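Rna-directed RNA polymerase (Infectious pancreatic necrosis virus, PDB 3ZED) catalyses template-directed RNA synthesis from ribonucleoside triphosphates to replicate the viral RNA genome, and probably also occurs covalently attached to that RNA. Local coordinates at residues Asp374-Asp379 with Tyr391-Asn396; Val487-Val492 with Glu708-Ile713; Ala607-Arg612 with Leu636-Arg641. One frame throughout, in Å; residues are numbered along the deposited sequence.

Contact 1. Residues Asp374-Asp379 with Tyr391-Asn396; sequences DSLDND and YILQDN
Leu393 reaches from its strand toward the last turn of a helix, where Leu376 and Ser375 receive it. Its CB points at the helix but stops short of it. CG is anti to the backbone N (chi1 -170°), and its two methyls make the contact. CD1 lies against Ser375, at 4.3 Å from its CB, a loose approach. CD2 meets the tip of the other leucine, 3.8 Å from Leu376 CD2, the two side chains slanting across each other.

The helix is 364-377, and it packs here on one face of the four-stranded antiparallel sheet of the polymerase palm. In birnaviral polymerases the hairpin formed by strands 382-386 and 389-394 probably carries the ADN sequence of catalytic motif C at its turn; Leu393 sits at the other end, beside Leu382 on the paired strand.

Leu376 CD2 has a second neighbour, Asn396 OD1, at 3.7 Å and with the two side chains roughly at right angles. This is only van der Waals contact. The amide's polar bonds go to the start of helix 524-533, with OD1 accepting from the backbone N of Arg525 and ND2 donating to Glu526, while Leu524 and Ile528 of that helix pack on Leu376. Asp395 and Asn396, both with positive phi, form the tight link into strand 397-403. A Schellman motif ends helix 364-377, with Asp379 at positive phi (50°), and Arg525 NH2 binds both Leu376 O and the Asp379 carboxylate.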
ATOM      1  N   ASP B 374     -20.118  -3.834  21.879  1.00 47.85           N
ATOM      2  CA  ASP B 374     -21.181  -2.835  21.983  1.00 50.37           C
ATOM      3  C   ASP B 374     -22.172  -2.987  20.819  1.00 53.70           C
ATOM      4  O   ASP B 374     -23.380  -2.903  21.043  1.00 55.36           O
ATOM      5  CB  ASP B 374     -20.609  -1.392  22.055  1.00 53.96           C
ATOM      6  CG  ASP B 374     -19.833  -1.051  23.331  1.00 75.82           C
ATOM      7  OD1 ASP B 374     -19.677  -1.954  24.205  1.00 79.30           O
ATOM      8  OD2 ASP B 374     -19.361   0.105  23.450  1.00 84.03           O
ATOM      9  N   SER B 375     -21.671  -3.278  19.607  1.00 48.01           N
ATOM     10  CA  SER B 375     -22.511  -3.493  18.436  1.00 48.06           C
ATOM     11  C   SER B 375     -23.441  -4.679  18.652  1.00 52.70           C
ATOM     12  O   SER B 375     -24.651  -4.552  18.429  1.00 53.99           O
ATOM     13  CB  SER B 375     -21.665  -3.701  17.183  1.00 49.81           C
ATOM     14  OG  SER B 375     -21.183  -2.452  16.718  1.00 59.31           O
ATOM     15  N   LEU B 376     -22.882  -5.815  19.116  1.00 46.82           N
ATOM     16  CA  LEU B 376     -23.633  -7.045  19.380  1.00 46.00           C
ATOM     17  C   LEU B 376     -24.698  -6.837  20.476  1.00 53.00           C
ATOM     18  O   LEU B 376     -25.815  -7.335  20.317  1.00 52.15           O
ATOM     19  CB  LEU B 376     -22.698  -8.203  19.753  1.00 44.10           C
ATOM     20  CG  LEU B 376     -21.794  -8.734  18.617  1.00 46.22           C
ATOM     21  CD1 LEU B 376     -20.673  -9.563  19.186  1.00 43.10           C
ATOM     22  CD2 LEU B 376     -22.598  -9.538  17.541  1.00 46.01           C
ATOM     23  N   ASP B 377     -24.362  -6.076  21.560  1.00 51.48           N
ATOM     24  CA  ASP B 377     -25.297  -5.787  22.655  1.00 53.95           C
ATOM     25  C   ASP B 377     -26.441  -4.890  22.195  1.00 60.98           C
ATOM     26  O   ASP B 377     -27.559  -5.036  22.692  1.00 62.97           O
ATOM     27  CB  ASP B 377     -24.577  -5.125  23.857  1.00 56.29           C
ATOM     28  CG  ASP B 377     -23.470  -5.941  24.516  1.00 66.47           C
ATOM     29  OD1 ASP B 377     -23.292  -7.133  24.138  1.00 65.63           O
ATOM     30  OD2 ASP B 377     -22.757  -5.379  25.385  1.00 68.96           O
ATOM     31  N   ASN B 378     -26.159  -3.947  21.275  1.00 57.92           N
ATOM     32  CA  ASN B 378     -27.142  -2.990  20.770  1.00 59.95           C
ATOM     33  C   ASN B 378     -27.797  -3.472  19.453  1.00 64.02           C
ATOM     34  O   ASN B 378     -28.612  -2.752  18.873  1.00 63.30           O
ATOM     35  CB  ASN B 378     -26.484  -1.626  20.588  1.00 62.17           C
ATOM     36  CG  ASN B 378     -26.106  -0.969  21.895  1.00 90.43           C
ATOM     37  OD1 ASN B 378     -26.946  -0.762  22.781  1.00 85.47           O
ATOM     38  ND2 ASN B 378     -24.839  -0.605  22.037  1.00 83.46           N
ATOM     39  N   ASP B 379     -27.464  -4.706  19.023  1.00 60.89           N
ATOM     40  CA  ASP B 379     -27.938  -5.354  17.794  1.00 61.75           C
ATOM     41  C   ASP B 379     -27.758  -4.405  16.563  1.00 64.81           C
ATOM     42  O   ASP B 379     -28.674  -4.218  15.746  1.00 64.88           O
ATOM     43  CB  ASP B 379     -29.383  -5.867  17.948  1.00 66.63           C
ATOM     44  CG  ASP B 379     -29.733  -7.005  17.004  1.00 88.63           C
ATOM     45  OD1 ASP B 379     -29.037  -8.062  17.044  1.00 88.73           O
ATOM     46  OD2 ASP B 379     -30.694  -6.847  16.220  1.00101.95           O
ATOM     47  N   TYR B 391     -14.538  -5.618   6.419  1.00 35.36           N
ATOM     48  CA  TYR B 391     -14.994  -6.416   7.552  1.00 34.04           C
ATOM     49  C   TYR B 391     -16.415  -6.030   7.830  1.00 39.19           C
ATOM     50  O   TYR B 391     -16.700  -4.841   7.960  1.00 38.81           O
ATOM     51  CB  TYR B 391     -14.101  -6.208   8.788  1.00 33.88           C
ATOM     52  CG  TYR B 391     -12.665  -6.590   8.512  1.00 34.19           C
ATOM     53  CD1 TYR B 391     -12.255  -7.926   8.557  1.00 34.63           C
ATOM     54  CD2 TYR B 391     -11.730  -5.631   8.124  1.00 33.20           C
ATOM     55  CE1 TYR B 391     -10.942  -8.286   8.265  1.00 34.55           C
ATOM     56  CE2 TYR B 391     -10.409  -5.982   7.844  1.00 33.33           C
ATOM     57  CZ  TYR B 391     -10.024  -7.311   7.907  1.00 38.19           C
ATOM     58  OH  TYR B 391      -8.733  -7.654   7.619  1.00 40.25           O
ATOM     59  N   ILE B 392     -17.319  -7.028   7.867  1.00 37.03           N
ATOM     60  CA  ILE B 392     -18.733  -6.817   8.143  1.00 37.75           C
ATOM     61  C   ILE B 392     -19.174  -7.677   9.326  1.00 44.60           C
ATOM     62  O   ILE B 392     -18.958  -8.893   9.355  1.00 45.38           O
ATOM     63  CB  ILE B 392     -19.630  -7.052   6.885  1.00 40.41           C
ATOM     64  CG1 ILE B 392     -19.465  -5.907   5.869  1.00 39.96           C
ATOM     65  CG2 ILE B 392     -21.126  -7.247   7.256  1.00 41.57           C
ATOM     66  CD1 ILE B 392     -19.974  -6.209   4.460  1.00 34.74           C
ATOM     67  N   LEU B 393     -19.832  -7.024  10.281  1.00 42.89           N
ATOM     68  CA  LEU B 393     -20.475  -7.659  11.421  1.00 43.03           C
ATOM     69  C   LEU B 393     -21.983  -7.519  11.214  1.00 46.23           C
ATOM     70  O   LEU B 393     -22.503  -6.412  11.270  1.00 45.21           O
ATOM     71  CB  LEU B 393     -20.019  -7.005  12.745  1.00 43.34           C
ATOM     72  CG  LEU B 393     -20.398  -7.684  14.087  1.00 48.45           C
ATOM     73  CD1 LEU B 393     -19.706  -6.996  15.234  1.00 47.12           C
ATOM     74  CD2 LEU B 393     -21.894  -7.597  14.385  1.00 53.66           C
ATOM     75  N   GLN B 394     -22.668  -8.628  10.930  1.00 44.40           N
ATOM     76  CA  GLN B 394     -24.126  -8.682  10.806  1.00 45.89           C
ATOM     77  C   GLN B 394     -24.606 -10.097  11.083  1.00 50.68           C
ATOM     78  O   GLN B 394     -23.854 -11.049  10.843  1.00 50.13           O
ATOM     79  CB  GLN B 394     -24.645  -8.151   9.454  1.00 47.46           C
ATOM     80  CG  GLN B 394     -24.546  -9.081   8.252  1.00 56.28           C
ATOM     81  CD  GLN B 394     -25.116  -8.397   7.041  1.00 67.04           C
ATOM     82  OE1 GLN B 394     -24.403  -7.723   6.310  1.00 60.88           O
ATOM     83  NE2 GLN B 394     -26.420  -8.513   6.824  1.00 53.18           N
ATOM     84  N   ASP B 395     -25.835 -10.219  11.637  1.00 48.00           N
ATOM     85  CA  ASP B 395     -26.515 -11.474  11.976  1.00 48.08           C
ATOM     86  C   ASP B 395     -25.636 -12.385  12.870  1.00 51.15           C
ATOM     87  O   ASP B 395     -25.451 -13.581  12.577  1.00 47.78           O
ATOM     88  CB  ASP B 395     -26.962 -12.212  10.696  1.00 49.58           C
ATOM     89  CG  ASP B 395     -27.831 -11.382   9.770  1.00 57.99           C
ATOM     90  OD1 ASP B 395     -28.820 -10.789  10.254  1.00 62.12           O
ATOM     91  OD2 ASP B 395     -27.517 -11.320   8.565  1.00 57.83           O
ATOM     92  N   ASN B 396     -25.084 -11.791  13.962  1.00 49.82           N
ATOM     93  CA  ASN B 396     -24.209 -12.455  14.939  1.00 49.21           C
ATOM     94  C   ASN B 396     -23.051 -13.213  14.233  1.00 52.27           C
ATOM     95  O   ASN B 396     -22.641 -14.298  14.671  1.00 53.17           O
ATOM     96  CB  ASN B 396     -25.028 -13.399  15.849  1.00 48.11           C
ATOM     97  CG  ASN B 396     -24.279 -13.856  17.076  1.00 57.35           C
ATOM     98  OD1 ASN B 396     -23.489 -13.109  17.665  1.00 52.79           O
ATOM     99  ND2 ASN B 396     -24.474 -15.110  17.459  1.00 48.80           N
TER

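Contact 2. Residues Val487-Val492 with Glu708-Ile713; sequences VVAEWV and EVTTAI
Thr710 is the one residue of 708-713 that Ala489 and Val492 touch. Its methyl, CG2, lies 3.5 Å from Ala489 O and 3.8 Å from Val492 CG1, and so touches both a backbone carbonyl and a side-chain methyl of the same helix. Val492 CG1 also comes within 3.8 Å of Thr710 CB and 3.9 Å of Thr710 OG1; this single methyl therefore rests against the whole branched end of the threonine. The Ala489 methyl is more distant, 4.4 Å from Thr710 OG1. The backbones themselves run close at this point, with Ala489 CA 6.3 Å from Thr710 CA. No hydrogen bond crosses the interface.

What orients the threonine is its hydroxyl. With chi1 at -60°, OG1 lies beside its own backbone N and is hydrogen-bonded to Leu706 O, one turn back in the same helix, while CG2 is turned out toward Ala489. That pairing satisfies the polar branch within its own helix, and the partner helix is met by carbon atoms and the edge of the hydroxyl alone.

Further out, Glu490 holds a salt bridge to Lys510 and a hydrogen bond to Tyr192, tying the palm helix to its surroundings. Tyr192 also touches Ala489 and Ile713, one residue from each side of the contact.

The contact joins helix 476-493 of the palm to helix 706-714 of the C-terminal region. Helix 194-204 packs against both, Leu200 touching Ala489 as well as Ile713. From helix 476-493, Val487, Val488 and Trp491 pack on strand 389-394 of the palm sheet.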
ATOM      1  N   VAL B 487     -18.083  -0.781  -2.903  1.00 43.50           N
ATOM      2  CA  VAL B 487     -18.701  -2.067  -2.582  1.00 43.87           C
ATOM      3  C   VAL B 487     -19.568  -1.911  -1.297  1.00 46.17           C
ATOM      4  O   VAL B 487     -20.725  -2.336  -1.290  1.00 46.54           O
ATOM      5  CB  VAL B 487     -17.640  -3.214  -2.470  1.00 47.19           C
ATOM      6  CG1 VAL B 487     -18.253  -4.506  -1.923  1.00 47.76           C
ATOM      7  CG2 VAL B 487     -16.958  -3.475  -3.813  1.00 46.62           C
ATOM      8  N   VAL B 488     -19.031  -1.240  -0.260  1.00 42.03           N
ATOM      9  CA  VAL B 488     -19.723  -1.020   1.027  1.00 41.98           C
ATOM     10  C   VAL B 488     -20.942  -0.100   0.822  1.00 46.82           C
ATOM     11  O   VAL B 488     -22.016  -0.439   1.312  1.00 48.96           O
ATOM     12  CB  VAL B 488     -18.765  -0.506   2.142  1.00 43.72           C
ATOM     13  CG1 VAL B 488     -19.529  -0.048   3.384  1.00 44.05           C
ATOM     14  CG2 VAL B 488     -17.750  -1.581   2.510  1.00 41.39           C
ATOM     15  N   ALA B 489     -20.796   1.013   0.069  1.00 40.85           N
ATOM     16  CA  ALA B 489     -21.913   1.924  -0.232  1.00 41.62           C
ATOM     17  C   ALA B 489     -23.069   1.178  -0.933  1.00 46.30           C
ATOM     18  O   ALA B 489     -24.236   1.431  -0.631  1.00 46.74           O
ATOM     19  CB  ALA B 489     -21.434   3.072  -1.101  1.00 42.13           C
ATOM     20  N   GLU B 490     -22.735   0.246  -1.848  1.00 43.20           N
ATOM     21  CA  GLU B 490     -23.719  -0.551  -2.583  1.00 43.96           C
ATOM     22  C   GLU B 490     -24.367  -1.595  -1.664  1.00 47.93           C
ATOM     23  O   GLU B 490     -25.543  -1.870  -1.824  1.00 49.49           O
ATOM     24  CB  GLU B 490     -23.100  -1.203  -3.833  1.00 44.54           C
ATOM     25  CG  GLU B 490     -22.878  -0.217  -4.970  1.00 49.95           C
ATOM     26  CD  GLU B 490     -24.130   0.428  -5.530  1.00 65.91           C
ATOM     27  OE1 GLU B 490     -25.169  -0.262  -5.667  1.00 50.31           O
ATOM     28  OE2 GLU B 490     -24.068   1.641  -5.830  1.00 65.19           O
ATOM     29  N   TRP B 491     -23.624  -2.116  -0.676  1.00 43.75           N
ATOM     30  CA  TRP B 491     -24.155  -3.051   0.326  1.00 44.16           C
ATOM     31  C   TRP B 491     -25.197  -2.320   1.177  1.00 49.09           C
ATOM     32  O   TRP B 491     -26.307  -2.828   1.335  1.00 51.14           O
ATOM     33  CB  TRP B 491     -23.010  -3.630   1.171  1.00 41.36           C
ATOM     34  CG  TRP B 491     -23.400  -4.296   2.459  1.00 42.34           C
ATOM     35  CD1 TRP B 491     -23.963  -5.531   2.608  1.00 45.59           C
ATOM     36  CD2 TRP B 491     -23.138  -3.810   3.784  1.00 41.62           C
ATOM     37  NE1 TRP B 491     -24.083  -5.840   3.942  1.00 44.64           N
ATOM     38  CE2 TRP B 491     -23.591  -4.797   4.689  1.00 45.94           C
ATOM     39  CE3 TRP B 491     -22.558  -2.629   4.299  1.00 42.43           C
ATOM     40  CZ2 TRP B 491     -23.508  -4.629   6.084  1.00 45.24           C
ATOM     41  CZ3 TRP B 491     -22.474  -2.467   5.677  1.00 44.22           C
ATOM     42  CH2 TRP B 491     -22.947  -3.457   6.554  1.00 45.06           C
ATOM     43  N   VAL B 492     -24.880  -1.088   1.625  1.00 45.13           N
ATOM     44  CA  VAL B 492     -25.789  -0.240   2.407  1.00 46.26           C
ATOM     45  C   VAL B 492     -27.041   0.085   1.552  1.00 53.45           C
ATOM     46  O   VAL B 492     -28.161  -0.095   2.036  1.00 54.68           O
ATOM     47  CB  VAL B 492     -25.080   1.045   2.934  1.00 49.32           C
ATOM     48  CG1 VAL B 492     -26.069   2.019   3.586  1.00 49.96           C
ATOM     49  CG2 VAL B 492     -23.948   0.697   3.909  1.00 47.09           C
ATOM     50  N   GLU B 708     -26.691   7.648   6.156  1.00 65.31           N
ATOM     51  CA  GLU B 708     -27.407   8.882   5.788  1.00 65.96           C
ATOM     52  C   GLU B 708     -26.875   9.430   4.472  1.00 66.42           C
ATOM     53  O   GLU B 708     -27.657   9.907   3.655  1.00 68.43           O
ATOM     54  CB  GLU B 708     -27.308   9.938   6.904  1.00 68.39           C
ATOM     55  CG  GLU B 708     -28.113   9.554   8.136  1.00 84.00           C
ATOM     56  CD  GLU B 708     -27.928  10.393   9.388  1.00109.33           C
ATOM     57  OE1 GLU B 708     -26.777  10.771   9.703  1.00100.01           O
ATOM     58  OE2 GLU B 708     -28.943  10.643  10.076  1.00110.71           O
ATOM     59  N   VAL B 709     -25.554   9.330   4.254  1.00 58.63           N
ATOM     60  CA  VAL B 709     -24.881   9.781   3.029  1.00 56.66           C
ATOM     61  C   VAL B 709     -25.349   8.908   1.840  1.00 59.35           C
ATOM     62  O   VAL B 709     -25.681   9.452   0.786  1.00 59.33           O
ATOM     63  CB  VAL B 709     -23.329   9.801   3.180  1.00 57.55           C
ATOM     64  CG1 VAL B 709     -22.644  10.164   1.863  1.00 56.08           C
ATOM     65  CG2 VAL B 709     -22.892  10.758   4.292  1.00 57.43           C
ATOM     66  N   THR B 710     -25.427   7.574   2.038  1.00 55.95           N
ATOM     67  CA  THR B 710     -25.867   6.620   1.006  1.00 55.87           C
ATOM     68  C   THR B 710     -27.328   6.878   0.599  1.00 63.63           C
ATOM     69  O   THR B 710     -27.628   6.855  -0.596  1.00 64.10           O
ATOM     70  CB  THR B 710     -25.664   5.166   1.466  1.00 56.06           C
ATOM     71  OG1 THR B 710     -24.281   4.957   1.737  1.00 53.87           O
ATOM     72  CG2 THR B 710     -26.092   4.160   0.417  1.00 54.25           C
ATOM     73  N   THR B 711     -28.215   7.136   1.578  1.00 62.87           N
ATOM     74  CA  THR B 711     -29.633   7.397   1.307  1.00 65.59           C
ATOM     75  C   THR B 711     -29.793   8.721   0.534  1.00 69.06           C
ATOM     76  O   THR B 711     -30.666   8.808  -0.325  1.00 69.16           O
ATOM     77  CB  THR B 711     -30.465   7.361   2.592  1.00 85.78           C
ATOM     78  OG1 THR B 711     -29.929   8.298   3.529  1.00 94.24           O
ATOM     79  CG2 THR B 711     -30.511   5.965   3.216  1.00 84.42           C
ATOM     80  N   ALA B 712     -28.913   9.716   0.792  1.00 65.02           N
ATOM     81  CA  ALA B 712     -28.937  10.995   0.086  1.00 65.54           C
ATOM     82  C   ALA B 712     -28.508  10.801  -1.375  1.00 68.09           C
ATOM     83  O   ALA B 712     -29.205  11.272  -2.270  1.00 68.38           O
ATOM     84  CB  ALA B 712     -28.040  12.007   0.786  1.00 65.57           C
ATOM     85  N   ILE B 713     -27.412  10.039  -1.612  1.00 62.55           N
ATOM     86  CA  ILE B 713     -26.888   9.761  -2.953  1.00 60.76           C
ATOM     87  C   ILE B 713     -27.947   9.014  -3.783  1.00 66.93           C
ATOM     88  O   ILE B 713     -28.192   9.395  -4.933  1.00 68.00           O
ATOM     89  CB  ILE B 713     -25.527   9.011  -2.880  1.00 60.66           C
ATOM     90  CG1 ILE B 713     -24.435   9.964  -2.337  1.00 59.36           C
ATOM     91  CG2 ILE B 713     -25.125   8.439  -4.266  1.00 61.21           C
ATOM     92  CD1 ILE B 713     -23.184   9.320  -1.830  1.00 59.05           C
TER

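Contact 3. Residues Ala607-Arg612 with Leu636-Arg641; sequences AYQIVR and LDKRKR
Ile610 puts its CG2 methyl over one face of the Arg639 guanidinium, 3.5 Å above the plane and displaced toward the rim, where CZ and NH2 are the nearest atoms. The nitrogens at the edge of that group look to other partners. NH2 makes a salt bridge with Glu614 and a hydrogen bond to Leu671 O, and NH1 a weak bond to Ser672 O. Arg639 NE, buried by the contact, has no hydrogen-bond partner in the model. A second pair of flat groups lies within 607-612: Tyr608 OH sits in plane at the edge of the Arg612 guanidinium, joined to it by two weak bonds, while Gln609 NE2 lies over one guanidinium face.

The two segments belong to consecutive thumb helices, 604-621 and 625-645, which form an antiparallel helical hairpin; their local axes approach to 9.1 Å at a crossing angle of -161°. Ile610 is the main filler between them. Its CG1 lies 3.7 Å from Lys638 CB, and its CD1 is 4.0 Å from Arg639 CG, where the extended arginine chain crosses the isoleucine at about a right angle.

Lys638 bends at chi2 (-75°) and folds its aliphatic chain against Gln609. Lys638 CD rests 3.8 Å from Gln609 CB, and Lys638 CE the same distance from Gln609 OE1. Lys638 NZ stays 6.9 Å from Arg612 NH1, which has a long, weak ion pair with Asp124. Leu653 of helix 650-654 packs on both Ile610 and Arg639.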
ATOM      1  N   ALA B 607      22.802 -11.584  15.327  1.00 65.74           N
ATOM      2  CA  ALA B 607      21.792 -10.774  16.005  1.00 63.31           C
ATOM      3  C   ALA B 607      20.418 -11.061  15.384  1.00 63.80           C
ATOM      4  O   ALA B 607      19.439 -11.226  16.120  1.00 61.67           O
ATOM      5  CB  ALA B 607      22.133  -9.292  15.900  1.00 64.22           C
ATOM      6  N   TYR B 608      20.366 -11.176  14.024  1.00 58.85           N
ATOM      7  CA  TYR B 608      19.154 -11.487  13.257  1.00 56.27           C
ATOM      8  C   TYR B 608      18.568 -12.825  13.734  1.00 58.84           C
ATOM      9  O   TYR B 608      17.352 -12.945  13.833  1.00 58.48           O
ATOM     10  CB  TYR B 608      19.430 -11.513  11.723  1.00 57.21           C
ATOM     11  CG  TYR B 608      18.414 -12.340  10.961  1.00 56.41           C
ATOM     12  CD1 TYR B 608      17.184 -11.801  10.594  1.00 56.76           C
ATOM     13  CD2 TYR B 608      18.630 -13.696  10.722  1.00 56.96           C
ATOM     14  CE1 TYR B 608      16.206 -12.584   9.988  1.00 57.81           C
ATOM     15  CE2 TYR B 608      17.650 -14.494  10.142  1.00 56.60           C
ATOM     16  CZ  TYR B 608      16.443 -13.933   9.768  1.00 64.73           C
ATOM     17  OH  TYR B 608      15.486 -14.726   9.183  1.00 67.20           O
ATOM     18  N   GLN B 609      19.434 -13.816  14.013  1.00 55.74           N
ATOM     19  CA  GLN B 609      19.066 -15.151  14.493  1.00 55.39           C
ATOM     20  C   GLN B 609      18.274 -15.068  15.791  1.00 58.64           C
ATOM     21  O   GLN B 609      17.249 -15.744  15.923  1.00 59.98           O
ATOM     22  CB  GLN B 609      20.326 -16.016  14.702  1.00 58.06           C
ATOM     23  CG  GLN B 609      21.015 -16.435  13.399  1.00 72.36           C
ATOM     24  CD  GLN B 609      20.167 -17.361  12.546  1.00 80.55           C
ATOM     25  OE1 GLN B 609      19.657 -18.397  13.005  1.00 67.76           O
ATOM     26  NE2 GLN B 609      20.003 -16.999  11.280  1.00 76.26           N
ATOM     27  N   ILE B 610      18.723 -14.220  16.731  1.00 51.97           N
ATOM     28  CA  ILE B 610      18.029 -13.993  18.003  1.00 48.90           C
ATOM     29  C   ILE B 610      16.691 -13.270  17.723  1.00 50.51           C
ATOM     30  O   ILE B 610      15.664 -13.668  18.282  1.00 50.89           O
ATOM     31  CB  ILE B 610      18.922 -13.199  18.992  1.00 51.19           C
ATOM     32  CG1 ILE B 610      20.189 -14.022  19.368  1.00 52.66           C
ATOM     33  CG2 ILE B 610      18.122 -12.744  20.234  1.00 47.94           C
ATOM     34  CD1 ILE B 610      21.370 -13.216  19.830  1.00 55.78           C
ATOM     35  N   VAL B 611      16.723 -12.209  16.879  1.00 44.16           N
ATOM     36  CA  VAL B 611      15.558 -11.403  16.502  1.00 43.38           C
ATOM     37  C   VAL B 611      14.430 -12.318  15.932  1.00 47.94           C
ATOM     38  O   VAL B 611      13.291 -12.211  16.367  1.00 47.67           O
ATOM     39  CB  VAL B 611      15.947 -10.253  15.526  1.00 46.67           C
ATOM     40  CG1 VAL B 611      14.715  -9.571  14.921  1.00 44.50           C
ATOM     41  CG2 VAL B 611      16.826  -9.213  16.229  1.00 47.23           C
ATOM     42  N   ARG B 612      14.764 -13.213  14.999  1.00 46.48           N
ATOM     43  CA  ARG B 612      13.834 -14.146  14.350  1.00 46.23           C
ATOM     44  C   ARG B 612      13.009 -14.947  15.379  1.00 44.93           C
ATOM     45  O   ARG B 612      11.790 -14.984  15.268  1.00 41.67           O
ATOM     46  CB  ARG B 612      14.615 -15.097  13.427  1.00 50.97           C
ATOM     47  CG  ARG B 612      13.809 -16.283  12.904  1.00 60.39           C
ATOM     48  CD  ARG B 612      14.717 -17.455  12.594  1.00 66.00           C
ATOM     49  NE  ARG B 612      15.422 -17.253  11.331  1.00 65.39           N
ATOM     50  CZ  ARG B 612      16.194 -18.161  10.758  1.00 74.45           C
ATOM     51  NH1 ARG B 612      16.375 -19.346  11.330  1.00 58.94           N
ATOM     52  NH2 ARG B 612      16.778 -17.902   9.599  1.00 66.48           N
ATOM     53  N   LEU B 636      17.476 -18.518  23.531  1.00 57.91           N
ATOM     54  CA  LEU B 636      18.456 -18.529  24.620  1.00 60.26           C
ATOM     55  C   LEU B 636      19.757 -19.225  24.180  1.00 67.82           C
ATOM     56  O   LEU B 636      20.836 -18.749  24.534  1.00 68.24           O
ATOM     57  CB  LEU B 636      17.879 -19.165  25.899  1.00 60.82           C
ATOM     58  CG  LEU B 636      16.735 -18.389  26.610  1.00 65.11           C
ATOM     59  CD1 LEU B 636      16.150 -19.197  27.764  1.00 65.61           C
ATOM     60  CD2 LEU B 636      17.207 -17.035  27.147  1.00 67.83           C
ATOM     61  N   ASP B 637      19.660 -20.299  23.362  1.00 66.40           N
ATOM     62  CA  ASP B 637      20.828 -21.006  22.830  1.00 68.73           C
ATOM     63  C   ASP B 637      21.627 -20.091  21.886  1.00 74.11           C
ATOM     64  O   ASP B 637      22.855 -20.105  21.944  1.00 75.95           O
ATOM     65  CB  ASP B 637      20.424 -22.306  22.118  1.00 70.95           C
ATOM     66  CG  ASP B 637      21.584 -23.223  21.762  1.00 84.37           C
ATOM     67  OD1 ASP B 637      22.209 -23.784  22.696  1.00 86.24           O
ATOM     68  OD2 ASP B 637      21.839 -23.417  20.550  1.00 88.98           O
ATOM     69  N   LYS B 638      20.937 -19.283  21.048  1.00 69.70           N
ATOM     70  CA  LYS B 638      21.571 -18.324  20.134  1.00 69.86           C
ATOM     71  C   LYS B 638      22.254 -17.207  20.925  1.00 75.88           C
ATOM     72  O   LYS B 638      23.322 -16.747  20.522  1.00 78.30           O
ATOM     73  CB  LYS B 638      20.559 -17.715  19.139  1.00 70.59           C
ATOM     74  CG  LYS B 638      19.962 -18.672  18.094  1.00 79.31           C
ATOM     75  CD  LYS B 638      20.901 -19.057  16.966  1.00 85.27           C
ATOM     76  CE  LYS B 638      20.347 -20.242  16.221  1.00 88.15           C
ATOM     77  NZ  LYS B 638      21.427 -21.122  15.709  1.00 96.49           N
ATOM     78  N   ARG B 639      21.634 -16.773  22.046  1.00 70.82           N
ATOM     79  CA  ARG B 639      22.163 -15.739  22.934  1.00 71.01           C
ATOM     80  C   ARG B 639      23.405 -16.246  23.675  1.00 80.23           C
ATOM     81  O   ARG B 639      24.324 -15.463  23.930  1.00 81.50           O
ATOM     82  CB  ARG B 639      21.095 -15.297  23.940  1.00 66.45           C
ATOM     83  CG  ARG B 639      20.059 -14.329  23.390  1.00 59.42           C
ATOM     84  CD  ARG B 639      19.134 -13.897  24.511  1.00 53.86           C
ATOM     85  NE  ARG B 639      17.934 -13.223  24.012  1.00 50.37           N
ATOM     86  CZ  ARG B 639      17.834 -11.918  23.799  1.00 58.29           C
ATOM     87  NH1 ARG B 639      18.864 -11.114  24.050  1.00 51.38           N
ATOM     88  NH2 ARG B 639      16.707 -11.403  23.343  1.00 44.65           N
ATOM     89  N   LYS B 640      23.421 -17.552  24.026  1.00 79.20           N
ATOM     90  CA  LYS B 640      24.532 -18.216  24.713  1.00 81.95           C
ATOM     91  C   LYS B 640      25.737 -18.364  23.760  1.00 90.80           C
ATOM     92  O   LYS B 640      26.879 -18.208  24.197  1.00 91.75           O
ATOM     93  CB  LYS B 640      24.098 -19.586  25.269  1.00 83.70           C
ATOM     94  N   ARG B 641      25.474 -18.638  22.457  1.00 89.30           N
ATOM     95  CA  ARG B 641      26.487 -18.774  21.400  1.00 91.26           C
ATOM     96  C   ARG B 641      27.194 -17.433  21.165  1.00 98.69           C
ATOM     97  O   ARG B 641      28.388 -17.412  20.865  1.00100.99           O
ATOM     98  CB  ARG B 641      25.862 -19.288  20.090  1.00 89.97           C
TER

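How the contacts relate
Contacts 1 and 2 lie on the same side of the molecule, 19 Å apart between centres, and touch through two pairs: Gln394 OE1 and Trp491 NE1, 3.0 Å apart, probably form a weak hydrogen bond, and Ile392 CG2 packs 3.7 Å from Trp491 CZ2. Strand 389-394 thus belongs to contact 1 at its end and packs against the helix of contact 2. Contact 3, in the thumb, stands apart: its centre is 44 Å from that of contact 1 and 52 Å from that of contact 2, on the opposite side of the chain's centre from the latter. None of the three lies at the potassium sites or the predicted GTP site; the Thr710 side chain in contact 2 is about 12 Å from a bound potassium ion.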